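Local coordinates for protein N-alpha-acetyltransferase (Sulfolobus solfataricus P2, PDB 4R3L) that transfers the acetyl group of acetyl-CoA to the free alpha-amino group of protein N-termini, with a preference for those beginning with serine, at residues 26-31 and 93-98. Numbering follows the deposited sequence.
With COA (coenzyme A), chain C.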
loop_
_atom_site.group_PDB
_atom_site.type_symbol
_atom_site.label_atom_id
_atom_site.label_comp_id
_atom_site.label_asym_id
_atom_site.label_seq_id
_atom_site.Cartn_x
_atom_site.Cartn_y
_atom_site.Cartn_z
ATOM N N ILE A 26 -5.720 4.316 -12.020
ATOM C CA ILE A 26 -7.046 3.725 -11.972
ATOM C C ILE A 26 -7.120 2.523 -12.903
ATOM O O ILE A 26 -7.653 1.485 -12.529
ATOM C CB ILE A 26 -8.150 4.764 -12.345
ATOM C CG1 ILE A 26 -8.224 5.855 -11.274
ATOM C CG2 ILE A 26 -9.502 4.083 -12.514
ATOM C CD1 ILE A 26 -9.301 6.917 -11.552
ATOM N N LYS A 27 -6.568 2.665 -14.103
ATOM C CA LYS A 27 -6.521 1.566 -15.055
ATOM C C LYS A 27 -5.858 0.334 -14.459
ATOM O O LYS A 27 -6.379 -0.776 -14.561
ATOM C CB LYS A 27 -5.770 1.982 -16.320
ATOM C CG LYS A 27 -5.415 0.810 -17.235
ATOM C CD LYS A 27 -4.252 1.147 -18.169
ATOM C CE LYS A 27 -3.154 0.088 -18.081
ATOM N NZ LYS A 27 -2.113 0.270 -19.137
ATOM N N ILE A 28 -4.699 0.537 -13.840
ATOM C CA ILE A 28 -3.975 -0.547 -13.181
ATOM C C ILE A 28 -4.822 -1.181 -12.081
ATOM O O ILE A 28 -4.923 -2.403 -11.959
ATOM C CB ILE A 28 -2.651 -0.030 -12.578
ATOM C CG1 ILE A 28 -1.711 0.421 -13.700
ATOM C CG2 ILE A 28 -1.993 -1.112 -11.729
ATOM C CD1 ILE A 28 -0.484 1.175 -13.212
ATOM N N ASN A 29 -5.443 -0.330 -11.281
ATOM C CA ASN A 29 -6.278 -0.787 -10.190
ATOM C C ASN A 29 -7.441 -1.636 -10.721
ATOM O O ASN A 29 -7.727 -2.717 -10.198
ATOM C CB ASN A 29 -6.778 0.427 -9.405
ATOM C CG ASN A 29 -7.800 0.073 -8.356
ATOM O OD1 ASN A 29 -8.992 0.304 -8.542
ATOM N ND2 ASN A 29 -7.342 -0.456 -7.228
ATOM N N ARG A 30 -8.084 -1.149 -11.781
ATOM C CA ARG A 30 -9.212 -1.856 -12.383
ATOM C C ARG A 30 -8.795 -3.229 -12.900
ATOM O O ARG A 30 -9.546 -4.194 -12.782
ATOM C CB ARG A 30 -9.828 -1.030 -13.516
ATOM C CG ARG A 30 -10.414 0.315 -13.085
ATOM C CD ARG A 30 -11.415 0.193 -11.938
ATOM N NE ARG A 30 -12.169 1.436 -11.734
ATOM C CZ ARG A 30 -12.008 2.264 -10.702
ATOM N NH1 ARG A 30 -11.114 1.999 -9.748
ATOM N NH2 ARG A 30 -12.748 3.366 -10.624
ATOM N N LEU A 31 -7.581 -3.323 -13.436
ATOM C CA LEU A 31 -7.089 -4.575 -14.006
ATOM C C LEU A 31 -6.546 -5.578 -12.985
ATOM O O LEU A 31 -6.507 -6.780 -13.255
ATOM C CB LEU A 31 -5.991 -4.284 -15.029
ATOM C CG LEU A 31 -6.427 -3.685 -16.366
ATOM C CD1 LEU A 31 -5.214 -3.240 -17.168
ATOM C CD2 LEU A 31 -7.238 -4.696 -17.147
ATOM N N ALA A 93 -0.264 -2.116 -6.398
ATOM C CA ALA A 93 -0.438 -3.009 -7.527
ATOM C C ALA A 93 0.649 -2.777 -8.567
ATOM O O ALA A 93 1.180 -1.675 -8.686
ATOM C CB ALA A 93 -1.815 -2.817 -8.145
ATOM N N VAL A 94 0.973 -3.828 -9.314
ATOM C CA VAL A 94 1.958 -3.762 -10.384
ATOM C C VAL A 94 1.402 -4.510 -11.592
ATOM O O VAL A 94 0.876 -5.610 -11.430
ATOM C CB VAL A 94 3.307 -4.389 -9.944
ATOM C CG1 VAL A 94 4.317 -4.391 -11.086
ATOM C CG2 VAL A 94 3.871 -3.670 -8.712
ATOM N N LEU A 95 1.489 -3.918 -12.783
ATOM C CA LEU A 95 1.013 -4.590 -14.002
ATOM C C LEU A 95 1.703 -5.955 -14.141
ATOM O O LEU A 95 2.903 -6.074 -13.882
ATOM C CB LEU A 95 1.270 -3.731 -15.247
ATOM C CG LEU A 95 0.374 -2.505 -15.459
ATOM C CD1 LEU A 95 0.790 -1.704 -16.673
ATOM C CD2 LEU A 95 -1.088 -2.919 -15.569
ATOM N N GLU A 96 0.936 -6.974 -14.535
ATOM C CA GLU A 96 1.420 -8.358 -14.605
ATOM C C GLU A 96 2.728 -8.508 -15.374
ATOM O O GLU A 96 3.614 -9.249 -14.954
ATOM C CB GLU A 96 0.360 -9.265 -15.242
ATOM C CG GLU A 96 0.703 -10.764 -15.201
ATOM C CD GLU A 96 1.594 -11.214 -16.356
ATOM O OE1 GLU A 96 1.529 -10.598 -17.441
ATOM O OE2 GLU A 96 2.367 -12.181 -16.176
ATOM N N GLU A 97 2.842 -7.811 -16.497
ATOM C CA GLU A 97 4.010 -7.939 -17.366
ATOM C C GLU A 97 5.296 -7.498 -16.669
ATOM O O GLU A 97 6.391 -7.919 -17.037
ATOM C CB GLU A 97 3.802 -7.134 -18.652
ATOM C CG GLU A 97 2.675 -7.654 -19.542
ATOM C CD GLU A 97 1.289 -7.143 -19.145
ATOM O OE1 GLU A 97 1.169 -6.398 -18.146
ATOM O OE2 GLU A 97 0.311 -7.495 -19.840
ATOM N N TYR A 98 5.158 -6.667 -15.642
ATOM C CA TYR A 98 6.318 -6.090 -14.981
ATOM C C TYR A 98 6.556 -6.627 -13.574
ATOM O O TYR A 98 7.311 -6.035 -12.801
ATOM C CB TYR A 98 6.178 -4.569 -14.949
ATOM C CG TYR A 98 6.238 -3.959 -16.331
ATOM C CD1 TYR A 98 7.462 -3.723 -16.945
ATOM C CD2 TYR A 98 5.077 -3.647 -17.035
ATOM C CE1 TYR A 98 7.536 -3.181 -18.213
ATOM C CE2 TYR A 98 5.143 -3.099 -18.314
ATOM C CZ TYR A 98 6.381 -2.866 -18.891
ATOM O OH TYR A 98 6.484 -2.320 -20.154
HETATM N N1A COA C . 4.970 -16.046 -5.774
HETATM C C2A COA C . 5.836 -16.178 -4.747
HETATM N N3A COA C . 6.484 -15.119 -4.258
HETATM C C4A COA C . 6.285 -13.873 -4.790
HETATM C C5A COA C . 5.403 -13.705 -5.848
HETATM C C6A COA C . 4.736 -14.837 -6.341
HETATM N N6A COA C . 3.798 -14.705 -7.451
HETATM N N7A COA C . 5.403 -12.354 -6.175
HETATM C C8A COA C . 6.269 -11.722 -5.335
HETATM N N9A COA C . 6.802 -12.625 -4.488
HETATM C C1B COA C . 7.801 -12.370 -3.436
HETATM C C2B COA C . 9.101 -12.954 -3.824
HETATM O O2B COA C . 9.831 -13.308 -2.704
HETATM C C3B COA C . 9.766 -11.847 -4.471
HETATM O O3B COA C . 11.115 -12.094 -4.510
HETATM P P3B COA C . 11.749 -12.706 -5.808
HETATM O O7A COA C . 13.263 -12.508 -5.795
HETATM O O8A COA C . 11.190 -12.020 -6.992
HETATM O O9A COA C . 11.429 -14.168 -5.882
HETATM C C4B COA C . 9.418 -10.738 -3.565
HETATM O O4B COA C . 8.067 -10.968 -3.250
HETATM C C5B COA C . 9.522 -9.429 -4.226
HETATM O O5B COA C . 8.521 -9.216 -5.181
HETATM P P1A COA C . 8.411 -7.957 -6.129
HETATM O O1A COA C . 9.044 -8.225 -7.467
HETATM O O2A COA C . 8.985 -6.780 -5.454
HETATM O O3A COA C . 6.830 -7.837 -6.324
HETATM P P2A COA C . 6.081 -7.440 -7.654
HETATM O O4A COA C . 6.028 -8.590 -8.646
HETATM O O5A COA C . 6.687 -6.209 -8.251
HETATM O O6A COA C . 4.569 -7.086 -7.236
HETATM C CBP COA C . 2.433 -7.630 -6.186
HETATM C CCP COA C . 3.981 -7.812 -6.221
HETATM C CDP COA C . 1.856 -8.516 -5.115
HETATM C CEP COA C . 2.156 -6.161 -5.871
HETATM C CAP COA C . 1.948 -8.008 -7.567
HETATM O OAP COA C . 1.944 -9.419 -7.795
HETATM C C9P COA C . 0.547 -7.530 -7.900
HETATM O O9P COA C . 0.353 -6.366 -8.341
HETATM N N8P COA C . -0.607 -8.391 -7.757
HETATM C C7P COA C . -1.970 -7.970 -8.067
HETATM C C6P COA C . -2.470 -6.798 -7.174
HETATM C C5P COA C . -2.304 -7.085 -5.684
HETATM O O5P COA C . -2.693 -8.196 -5.242
HETATM N N4P COA C . -1.681 -6.092 -4.807
HETATM C C3P COA C . -1.509 -6.370 -3.394
HETATM C C2P COA C . -2.757 -6.461 -2.525
HETATM S S1P COA C . -2.564 -6.373 -0.774
#
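In this GNAT fold, helix 22-32 packs against the end of strand 83-94 and the turn that follows it, where Ile28 meets Ala93 in the strand and Leu95 just beyond it, while the same strand end holds coenzyme A. Two branches of Ile28 divide the work. CG2, anti to its own backbone N, meets Ala93 CB at 4.0 Å; CG1, anti to the carbonyl carbon (chi1 -66°), reaches Leu95 CD2 at 3.9 Å. The Ile28 and Leu95 side chains cross at about a right angle, and their CA atoms, 6.5 Å apart, are the closest pair between the segments. Leu95 CD2 also receives Leu31 CD1, one helical turn further on, at 4.4 Å, and Lys27 NZ passes 4.3 Å from Leu95 CD1 at the more exposed margin. Val62 and Tyr65 of the adjacent strand 61-72 also touch Ile28.

Val94 points away from the helix. Its N-H is given to the pantetheine carbonyl O9P of coenzyme A (N to O9P 2.8 Å, N-H...O angle 155°), and its CG2 lies 3.8 Å from O6A, the ester oxygen between the P2A phosphate and the pantetheine arm. Ala93 CB, facing the helix, is also 4.1 Å from pantetheine C6P.

No hydrogen bond joins 26-31 to 93-98, and the 211 Å² interface rests mainly on apolar contacts. The helix thus packs on Ala93 and Leu95 without spending the Val94 N-H that binds the cofactor.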